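Local structure of putative flagellar protein FliS (Parabacteroides merdae ATCC 43184, 4YOK) at residues 107-112 / 181-186; 138-143 / 176-181; 148-153 / 172-177. The protein is of unknown function, despite its flagellar name, and probably joins a prealbumin-like N-terminal domain to an E-set-like C-terminal beta domain. All coordinates share one frame; numbering follows the deposited sequence.

Contact 1: 107-112 / 181-186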
loop_
_atom_site.group_PDB
_atom_site.type_symbol
_atom_site.label_atom_id
_atom_site.label_comp_id
_atom_site.label_asym_id
_atom_site.label_seq_id
_atom_site.Cartn_x
_atom_site.Cartn_y
_atom_site.Cartn_z
ATOM N N GLU A 107 -13.077 -6.464 -5.836
ATOM C CA GLU A 107 -13.343 -5.079 -6.267
ATOM C C GLU A 107 -13.901 -4.979 -7.663
ATOM O O GLU A 107 -13.392 -5.594 -8.605
ATOM C CB GLU A 107 -12.082 -4.204 -6.211
ATOM C CG GLU A 107 -11.379 -4.248 -4.874
ATOM C CD GLU A 107 -10.209 -5.213 -4.843
ATOM O OE1 GLU A 107 -10.242 -6.216 -5.588
ATOM O OE2 GLU A 107 -9.267 -4.978 -4.056
ATOM N N GLN A 108 -14.938 -4.163 -7.797
ATOM C CA GLN A 108 -15.546 -3.833 -9.086
ATOM C C GLN A 108 -15.685 -2.317 -9.124
ATOM O O GLN A 108 -16.509 -1.754 -8.396
ATOM C CB GLN A 108 -16.877 -4.562 -9.308
ATOM C CG GLN A 108 -16.685 -5.976 -9.888
ATOM C CD GLN A 108 -16.070 -5.980 -11.283
ATOM O OE1 GLN A 108 -15.140 -6.747 -11.575
ATOM N NE2 GLN A 108 -16.551 -5.104 -12.171
ATOM N N LEU A 109 -14.786 -1.662 -9.872
ATOM C CA LEU A 109 -14.724 -0.193 -9.959
ATOM C C LEU A 109 -15.078 0.270 -11.357
ATOM O O LEU A 109 -14.562 -0.262 -12.336
ATOM C CB LEU A 109 -13.330 0.342 -9.562
ATOM C CG LEU A 109 -12.675 -0.285 -8.302
ATOM C CD1 LEU A 109 -11.305 0.337 -8.045
ATOM C CD2 LEU A 109 -13.575 -0.120 -7.039
ATOM N N SER A 110 -15.946 1.274 -11.453
ATOM C CA SER A 110 -16.359 1.780 -12.762
ATOM C C SER A 110 -16.796 3.232 -12.654
ATOM O O SER A 110 -17.031 3.732 -11.537
ATOM C CB SER A 110 -17.487 0.921 -13.331
ATOM O OG SER A 110 -18.590 0.919 -12.440
ATOM N N VAL A 111 -16.914 3.907 -13.805
ATOM C CA VAL A 111 -17.357 5.292 -13.848
ATOM C C VAL A 111 -18.386 5.457 -14.947
ATOM O O VAL A 111 -18.240 4.889 -16.031
ATOM C CB VAL A 111 -16.251 6.388 -13.964
ATOM C CG1 VAL A 111 -15.320 6.407 -12.754
ATOM C CG2 VAL A 111 -15.464 6.312 -15.280
ATOM N N THR A 112 -19.408 6.246 -14.665
ATOM C CA THR A 112 -20.401 6.681 -15.640
ATOM C C THR A 112 -20.121 8.177 -15.860
ATOM O O THR A 112 -19.080 8.675 -15.421
ATOM C CB THR A 112 -21.837 6.380 -15.170
ATOM O OG1 THR A 112 -22.155 7.265 -14.088
ATOM C CG2 THR A 112 -22.039 4.915 -14.785
ATOM N N LEU A 181 -7.617 7.393 -17.247
ATOM C CA LEU A 181 -8.260 7.459 -15.940
ATOM C C LEU A 181 -8.051 6.159 -15.193
ATOM O O LEU A 181 -8.290 5.071 -15.738
ATOM C CB LEU A 181 -9.770 7.774 -16.101
ATOM C CG LEU A 181 -10.529 8.198 -14.841
ATOM C CD1 LEU A 181 -10.094 9.605 -14.374
ATOM C CD2 LEU A 181 -12.047 8.147 -15.080
ATOM N N TYR A 182 -7.611 6.276 -13.942
ATOM C CA TYR A 182 -7.310 5.126 -13.079
ATOM C C TYR A 182 -8.114 5.217 -11.791
ATOM O O TYR A 182 -8.316 6.315 -11.280
ATOM C CB TYR A 182 -5.806 5.089 -12.763
ATOM C CG TYR A 182 -4.915 4.908 -13.972
ATOM C CD1 TYR A 182 -4.593 5.985 -14.793
ATOM C CD2 TYR A 182 -4.357 3.665 -14.273
ATOM C CE1 TYR A 182 -3.758 5.828 -15.898
ATOM C CE2 TYR A 182 -3.508 3.501 -15.371
ATOM C CZ TYR A 182 -3.203 4.588 -16.171
ATOM O OH TYR A 182 -2.357 4.448 -17.253
ATOM N N ALA A 183 -8.608 4.082 -11.287
ATOM C CA ALA A 183 -9.420 4.059 -10.075
ATOM C C ALA A 183 -8.755 3.234 -9.002
ATOM O O ALA A 183 -7.977 2.317 -9.300
ATOM C CB ALA A 183 -10.813 3.504 -10.373
ATOM N N ARG A 184 -9.099 3.531 -7.746
ATOM C CA ARG A 184 -8.589 2.782 -6.598
ATOM C C ARG A 184 -9.517 2.993 -5.413
ATOM O O ARG A 184 -10.197 4.028 -5.320
ATOM C CB ARG A 184 -7.142 3.234 -6.238
ATOM C CG ARG A 184 -6.300 2.136 -5.592
ATOM C CD ARG A 184 -4.900 2.654 -5.243
ATOM N NE ARG A 184 -3.936 1.574 -4.971
ATOM C CZ ARG A 184 -2.750 1.751 -4.391
ATOM N NH1 ARG A 184 -2.363 2.964 -4.007
ATOM N NH2 ARG A 184 -1.950 0.708 -4.163
ATOM N N VAL A 185 -9.513 2.046 -4.475
ATOM C CA VAL A 185 -10.260 2.259 -3.237
ATOM C C VAL A 185 -9.272 2.088 -2.076
ATOM O O VAL A 185 -8.284 1.354 -2.218
ATOM C CB VAL A 185 -11.546 1.425 -3.057
ATOM C CG1 VAL A 185 -12.625 1.859 -4.058
ATOM C CG2 VAL A 185 -11.276 -0.076 -3.138
ATOM N N GLY A 186 -9.536 2.782 -0.978
ATOM C CA GLY A 186 -8.688 2.713 0.211
ATOM C C GLY A 186 -9.491 2.504 1.476
ATOM O O GLY A 186 -10.645 2.923 1.550
#
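Leu-109 rests on a flat group, the peptide joining Ala-183 to Arg-184. Its CD1 stands over one face of that peptide, 3.9 Å from Arg-184 N. Another flat group is the Arg-184 guanidinium. The Arg-184 side chain sets out away from 107-112, and its NE, NH1 and NH2 are hydrogen-bonded to Ser-198 O, Ala-144 O and Leu-25 O, so the buried charge has polar partners on all three nitrogens. The contact is a sheet-on-sheet packing in a beta sandwich, consistent with the E-set assignment of this C-terminal region. Strand 107-111 belongs to one sheet and strand 182-186 to the other. Their axes approach to 7.6 Å, with an angle of 134° between their directions. The interface is apolar. Leu-109 CG stands anti to the carbonyl carbon (chi1 -44°), over the second strand. Its two methyls have different partners. CD1 also meets Ala-183 CB at 4.0 Å. CD2 turns instead to Val-185 CG1, 3.7 Å away, and these two side chains cross obliquely. Ala-183 is small enough for the leucine to come down onto the backbone beside it. Leu-109, Ala-183 and Val-185 are all buried. Leu-138 and Leu-136 of strand 131-139 lie beside Ala-183 and Val-185, respectively, and extend the apolar layer. At the far end the packing thins to one pair that meets tip to tip: Val-111 CG2 lies 3.9 Å from Leu-181 CD2.

Contact 2: 138-143 / 176-181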
loop_
_atom_site.group_PDB
_atom_site.type_symbol
_atom_site.label_atom_id
_atom_site.label_comp_id
_atom_site.label_asym_id
_atom_site.label_seq_id
_atom_site.Cartn_x
_atom_site.Cartn_y
_atom_site.Cartn_z
ATOM N N LEU A 138 -9.850 8.567 -7.966
ATOM C CA LEU A 138 -9.570 8.564 -9.397
ATOM C C LEU A 138 -8.288 9.350 -9.631
ATOM O O LEU A 138 -8.023 10.329 -8.921
ATOM C CB LEU A 138 -10.705 9.142 -10.263
ATOM C CG LEU A 138 -12.035 8.364 -10.276
ATOM C CD1 LEU A 138 -13.166 9.231 -10.844
ATOM C CD2 LEU A 138 -11.915 7.064 -11.086
ATOM N N SER A 139 -7.497 8.920 -10.611
ATOM C CA SER A 139 -6.266 9.611 -10.970
ATOM C C SER A 139 -6.113 9.644 -12.489
ATOM O O SER A 139 -6.597 8.730 -13.158
ATOM C CB SER A 139 -5.066 8.890 -10.339
ATOM O OG SER A 139 -3.851 9.501 -10.754
ATOM N N LYS A 140 -5.430 10.676 -13.030
ATOM C CA LYS A 140 -5.045 10.775 -14.448
ATOM C C LYS A 140 -3.834 9.880 -14.764
ATOM O O LYS A 140 -3.451 9.768 -15.938
ATOM C CB LYS A 140 -4.606 12.222 -14.795
ATOM C CG LYS A 140 -5.706 13.243 -14.919
ATOM C CD LYS A 140 -5.181 14.533 -15.551
ATOM C CE LYS A 140 -4.330 15.383 -14.634
ATOM N NZ LYS A 140 -4.277 16.798 -15.089
ATOM N N THR A 141 -3.119 9.430 -13.716
ATOM C CA THR A 141 -1.883 8.646 -13.856
ATOM C C THR A 141 -1.998 7.297 -13.171
ATOM O O THR A 141 -2.943 7.060 -12.418
ATOM C CB THR A 141 -0.644 9.415 -13.293
ATOM O OG1 THR A 141 -0.591 9.249 -11.880
ATOM C CG2 THR A 141 -0.622 10.902 -13.673
ATOM N N GLN A 142 -0.981 6.426 -13.384
ATOM C CA GLN A 142 -0.896 5.087 -12.769
ATOM C C GLN A 142 -0.801 5.169 -11.254
ATOM O O GLN A 142 -0.964 4.149 -10.584
ATOM C CB GLN A 142 0.352 4.335 -13.282
ATOM C CG GLN A 142 0.419 4.114 -14.774
ATOM C CD GLN A 142 1.840 3.830 -15.221
ATOM O OE1 GLN A 142 2.749 3.555 -14.417
ATOM N NE2 GLN A 142 2.072 3.928 -16.515
ATOM N N PHE A 143 -0.479 6.368 -10.708
ATOM C CA PHE A 143 -0.387 6.537 -9.246
ATOM C C PHE A 143 -1.682 7.102 -8.686
ATOM O O PHE A 143 -2.132 8.173 -9.120
ATOM C CB PHE A 143 0.792 7.464 -8.867
ATOM C CG PHE A 143 2.136 6.830 -9.137
ATOM C CD1 PHE A 143 2.703 5.946 -8.220
ATOM C CD2 PHE A 143 2.829 7.103 -10.311
ATOM C CE1 PHE A 143 3.944 5.354 -8.472
ATOM C CE2 PHE A 143 4.067 6.502 -10.568
ATOM C CZ PHE A 143 4.620 5.633 -9.641
ATOM N N VAL A 176 -13.580 14.574 -16.961
ATOM C CA VAL A 176 -14.045 14.636 -18.351
ATOM C C VAL A 176 -12.838 14.902 -19.298
ATOM O O VAL A 176 -12.729 14.270 -20.349
ATOM C CB VAL A 176 -15.169 15.691 -18.517
ATOM C CG1 VAL A 176 -15.647 15.783 -19.973
ATOM C CG2 VAL A 176 -16.348 15.389 -17.592
ATOM N N LYS A 177 -11.905 15.781 -18.876
ATOM C CA LYS A 177 -10.702 16.174 -19.641
ATOM C C LYS A 177 -9.589 15.123 -19.667
ATOM O O LYS A 177 -8.725 15.181 -20.541
ATOM C CB LYS A 177 -10.102 17.446 -19.022
ATOM C CG LYS A 177 -10.724 18.758 -19.487
ATOM C CD LYS A 177 -10.473 19.916 -18.496
ATOM C CE LYS A 177 -9.009 20.236 -18.255
ATOM N NZ LYS A 177 -8.839 21.490 -17.475
ATOM N N ALA A 178 -9.541 14.252 -18.659
ATOM C CA ALA A 178 -8.477 13.254 -18.494
ATOM C C ALA A 178 -8.331 12.331 -19.729
ATOM O O ALA A 178 -9.314 11.756 -20.159
ATOM C CB ALA A 178 -8.749 12.427 -17.246
ATOM N N LYS A 179 -7.108 12.182 -20.272
ATOM C CA LYS A 179 -6.885 11.287 -21.425
ATOM C C LYS A 179 -6.782 9.838 -20.962
ATOM O O LYS A 179 -7.042 8.920 -21.734
ATOM C CB LYS A 179 -5.651 11.688 -22.238
ATOM C CG LYS A 179 -5.834 13.018 -22.948
ATOM C CD LYS A 179 -4.676 13.329 -23.875
ATOM C CE LYS A 179 -4.666 14.785 -24.267
ATOM N NZ LYS A 179 -3.447 15.139 -25.044
ATOM N N ALA A 180 -6.398 9.637 -19.715
ATOM C CA ALA A 180 -6.322 8.318 -19.086
ATOM C C ALA A 180 -6.935 8.442 -17.723
ATOM O O ALA A 180 -6.801 9.500 -17.107
ATOM C CB ALA A 180 -4.876 7.841 -18.991
ATOM N N LEU A 181 -7.617 7.393 -17.247
ATOM C CA LEU A 181 -8.260 7.459 -15.940
ATOM C C LEU A 181 -8.051 6.159 -15.193
ATOM O O LEU A 181 -8.290 5.071 -15.738
ATOM C CB LEU A 181 -9.770 7.774 -16.101
ATOM C CG LEU A 181 -10.529 8.198 -14.841
ATOM C CD1 LEU A 181 -10.094 9.605 -14.374
ATOM C CD2 LEU A 181 -12.047 8.147 -15.080
#
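Ala-178 is the first residue to leave the helical conformation after 173-177, and its CB lies 3.9 Å from Lys-140 CG. The methyl therefore packs on the aliphatic root of the lysine. Farther out, the Lys-140 chain bends at chi3 (-75°), and its ammonium makes a long, weak ion pair with Glu-174. Ala-180 comes next. Its carbonyl oxygen takes a CA-H...O contact from Lys-140, with 3.4 Å between Lys-140 CA and Ala-180 O. Its CB sits 3.9 Å from Lys-140 O. At Leu-181 the direction reverses: its CA is 3.5 Å from Ser-139 O, a second CA-H...O contact, and that same oxygen takes the backbone N-H of Tyr-182. The Leu-181 side chain starts away from 138-143 but comes back with its end. CD1 lies 3.8 Å from Ser-139 O, and CD2 meets Leu-138 CD2 at 4.1 Å. Ser-139 also shapes its own turn: its OG accepts from Thr-141 N at 3.1 Å, an ST turn. Thr-141 OG1 accepts from Phe-143 N in a second one. The contact thus sits where strand 131-139 ends and the chain from helix 173-177 enters strand 182-189, its antiparallel neighbour, with Val-111 of strand 102-111 against Leu-138.

Contact 3: 148-153 / 172-177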
loop_
_atom_site.group_PDB
_atom_site.type_symbol
_atom_site.label_atom_id
_atom_site.label_comp_id
_atom_site.label_asym_id
_atom_site.label_seq_id
_atom_site.Cartn_x
_atom_site.Cartn_y
_atom_site.Cartn_z
ATOM N N ASN A 148 -2.381 11.617 -3.800
ATOM C CA ASN A 148 -2.188 11.692 -5.240
ATOM C C ASN A 148 -3.405 11.233 -5.966
ATOM O O ASN A 148 -3.576 10.050 -6.194
ATOM C CB ASN A 148 -0.977 10.863 -5.666
ATOM C CG ASN A 148 0.296 11.374 -5.082
ATOM O OD1 ASN A 148 0.657 11.044 -3.943
ATOM N ND2 ASN A 148 0.955 12.254 -5.820
ATOM N N ASN A 149 -4.248 12.171 -6.355
ATOM C CA ASN A 149 -5.463 11.845 -7.071
ATOM C C ASN A 149 -6.054 13.100 -7.701
ATOM O O ASN A 149 -5.706 14.215 -7.310
ATOM C CB ASN A 149 -6.475 11.199 -6.087
ATOM C CG ASN A 149 -6.883 12.119 -4.955
ATOM O OD1 ASN A 149 -7.623 13.074 -5.179
ATOM N ND2 ASN A 149 -6.423 11.861 -3.721
ATOM N N LEU A 150 -6.991 12.897 -8.623
ATOM C CA LEU A 150 -7.760 13.928 -9.305
ATOM C C LEU A 150 -9.132 14.097 -8.636
ATOM O O LEU A 150 -9.782 15.143 -8.764
ATOM C CB LEU A 150 -7.921 13.455 -10.763
ATOM C CG LEU A 150 -8.315 14.482 -11.775
ATOM C CD1 LEU A 150 -7.143 15.377 -12.110
ATOM C CD2 LEU A 150 -8.790 13.800 -13.044
ATOM N N TYR A 151 -9.602 13.037 -7.958
ATOM C CA TYR A 151 -10.898 13.012 -7.283
ATOM C C TYR A 151 -10.812 12.074 -6.098
ATOM O O TYR A 151 -10.244 10.981 -6.222
ATOM C CB TYR A 151 -12.019 12.533 -8.245
ATOM C CG TYR A 151 -13.367 12.381 -7.570
ATOM C CD1 TYR A 151 -14.251 13.456 -7.486
ATOM C CD2 TYR A 151 -13.759 11.166 -7.008
ATOM C CE1 TYR A 151 -15.479 13.335 -6.841
ATOM C CE2 TYR A 151 -14.999 11.027 -6.369
ATOM C CZ TYR A 151 -15.846 12.122 -6.274
ATOM O OH TYR A 151 -17.071 12.024 -5.652
ATOM N N ARG A 152 -11.403 12.495 -4.965
ATOM C CA ARG A 152 -11.438 11.701 -3.751
ATOM C C ARG A 152 -12.757 11.949 -3.065
ATOM O O ARG A 152 -13.153 13.112 -2.918
ATOM C CB ARG A 152 -10.252 12.073 -2.809
ATOM C CG ARG A 152 -10.344 11.388 -1.426
ATOM C CD ARG A 152 -9.103 11.674 -0.572
ATOM N NE ARG A 152 -9.373 11.429 0.846
ATOM C CZ ARG A 152 -8.527 11.733 1.830
ATOM N NH1 ARG A 152 -7.329 12.238 1.556
ATOM N NH2 ARG A 152 -8.875 11.541 3.096
ATOM N N GLN A 153 -13.421 10.872 -2.634
ATOM C CA GLN A 153 -14.644 10.979 -1.828
ATOM C C GLN A 153 -14.521 10.005 -0.674
ATOM O O GLN A 153 -14.332 8.808 -0.910
ATOM C CB GLN A 153 -15.919 10.709 -2.655
ATOM C CG GLN A 153 -17.225 10.814 -1.802
ATOM C CD GLN A 153 -17.476 12.220 -1.300
ATOM O OE1 GLN A 153 -17.319 13.201 -2.029
ATOM N NE2 GLN A 153 -17.756 12.355 -0.022
ATOM N N ASN A 172 -17.422 17.550 -12.503
ATOM C CA ASN A 172 -15.963 17.526 -12.350
ATOM C C ASN A 172 -15.322 17.497 -13.745
ATOM O O ASN A 172 -15.276 16.433 -14.401
ATOM C CB ASN A 172 -15.502 16.339 -11.502
ATOM C CG ASN A 172 -14.053 16.419 -11.103
ATOM O OD1 ASN A 172 -13.145 16.552 -11.936
ATOM N ND2 ASN A 172 -13.806 16.369 -9.818
ATOM N N THR A 173 -14.843 18.682 -14.192
ATOM C CA THR A 173 -14.241 18.917 -15.508
ATOM C C THR A 173 -12.920 18.208 -15.698
ATOM O O THR A 173 -12.610 17.844 -16.829
ATOM C CB THR A 173 -14.061 20.431 -15.780
ATOM O OG1 THR A 173 -13.282 21.025 -14.736
ATOM C CG2 THR A 173 -15.386 21.157 -15.935
ATOM N N GLU A 174 -12.136 18.010 -14.618
ATOM C CA GLU A 174 -10.835 17.330 -14.699
ATOM C C GLU A 174 -10.994 15.863 -15.120
ATOM O O GLU A 174 -10.207 15.381 -15.929
ATOM C CB GLU A 174 -10.086 17.426 -13.353
ATOM C CG GLU A 174 -9.513 18.815 -13.089
ATOM C CD GLU A 174 -8.617 19.369 -14.185
ATOM O OE1 GLU A 174 -7.572 18.743 -14.477
ATOM O OE2 GLU A 174 -8.973 20.420 -14.765
ATOM N N ILE A 175 -12.041 15.171 -14.607
ATOM C CA ILE A 175 -12.322 13.766 -14.973
ATOM C C ILE A 175 -12.683 13.687 -16.495
ATOM O O ILE A 175 -12.127 12.862 -17.216
ATOM C CB ILE A 175 -13.453 13.164 -14.062
ATOM C CG1 ILE A 175 -12.918 12.963 -12.607
ATOM C CG2 ILE A 175 -13.971 11.811 -14.649
ATOM C CD1 ILE A 175 -13.966 12.802 -11.532
ATOM N N VAL A 176 -13.580 14.574 -16.961
ATOM C CA VAL A 176 -14.045 14.636 -18.351
ATOM C C VAL A 176 -12.838 14.902 -19.298
ATOM O O VAL A 176 -12.729 14.270 -20.349
ATOM C CB VAL A 176 -15.169 15.691 -18.517
ATOM C CG1 VAL A 176 -15.647 15.783 -19.973
ATOM C CG2 VAL A 176 -16.348 15.389 -17.592
ATOM N N LYS A 177 -11.905 15.781 -18.876
ATOM C CA LYS A 177 -10.702 16.174 -19.641
ATOM C C LYS A 177 -9.589 15.123 -19.667
ATOM O O LYS A 177 -8.725 15.181 -20.541
ATOM C CB LYS A 177 -10.102 17.446 -19.022
ATOM C CG LYS A 177 -10.724 18.758 -19.487
ATOM C CD LYS A 177 -10.473 19.916 -18.496
ATOM C CE LYS A 177 -9.009 20.236 -18.255
ATOM N NZ LYS A 177 -8.839 21.490 -17.475
#
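Leu-150 lays its branched end across the Glu-174 side chain at about a right angle. Leu-150 CG is 3.8 Å from Glu-174 CB. Leu-150 CG is anti to the backbone N (chi1 -163°), which carries the branch out to the helix. From there CD2 reaches the helix backbone, 3.6 Å from Glu-174 O. CD2 also approaches Ile-175 CG1 at 4.2 Å. An alanine here would probably leave a gap over Glu-174 CB and the adjoining turn of helix, and could let the glutamate side chain shift. The carboxylate end of Glu-174 is bonded to a lysine: its OE2 holds Lys-177 NZ in a salt bridge of 2.9 Å, met on the syn side. This salt bridge probably helps hold the glutamate chain, bent at chi2. Tyr-151 packs next to Leu-150. Its CB touches Ile-175 CD1 at 3.8 Å. Asn-172 comes to the ring at its edge, near the ring plane, with ND2 3.8 Å from Tyr-151 CD1. The amide and ring planes are 73° apart. Asn-172 is the N-cap residue of helix 173-177: its OD1 accepts from Ile-175 N at 3.2 Å. One amide thus caps the helix with its oxygen and borders the tyrosine with its nitrogen. Ile-175 is buried and also touches Leu-138 and Ile-169, so through this residue the short helix packs against Tyr-151 of the outermost strand and Leu-138 of the next one. Strand 151-155 is an outermost strand of its sheet. At the start of that strand, Leu-150 and Tyr-151 are both hydrogen-bonded to Leu-138, and both face that residue, which is the arrangement of a classic beta bulge.

All three contacts lie in the C-terminal domain and reach the sheet of strands 151-155, 131-139, 182-189 and 196-202. Contacts 2 and 3 are closest, with centres about 8 Å apart. They share Val-176 and Lys-177, and Leu-138 O lies 2.8 Å from Leu-150 N, a probable hydrogen bond. Contacts 1 and 2, centres about 11 Å apart, share Leu-181. Contacts 1 and 3, centres about 12 Å apart, touch where Leu-181 CD2 packs 4.2 Å from Ile-175 CG2. Contact 1 joins the two sheets, and its loop encloses the other two. Contact 3 packs helix 173-177 on the start of strand 151-155, and contact 2 the chain after that helix on the end of strand 131-139.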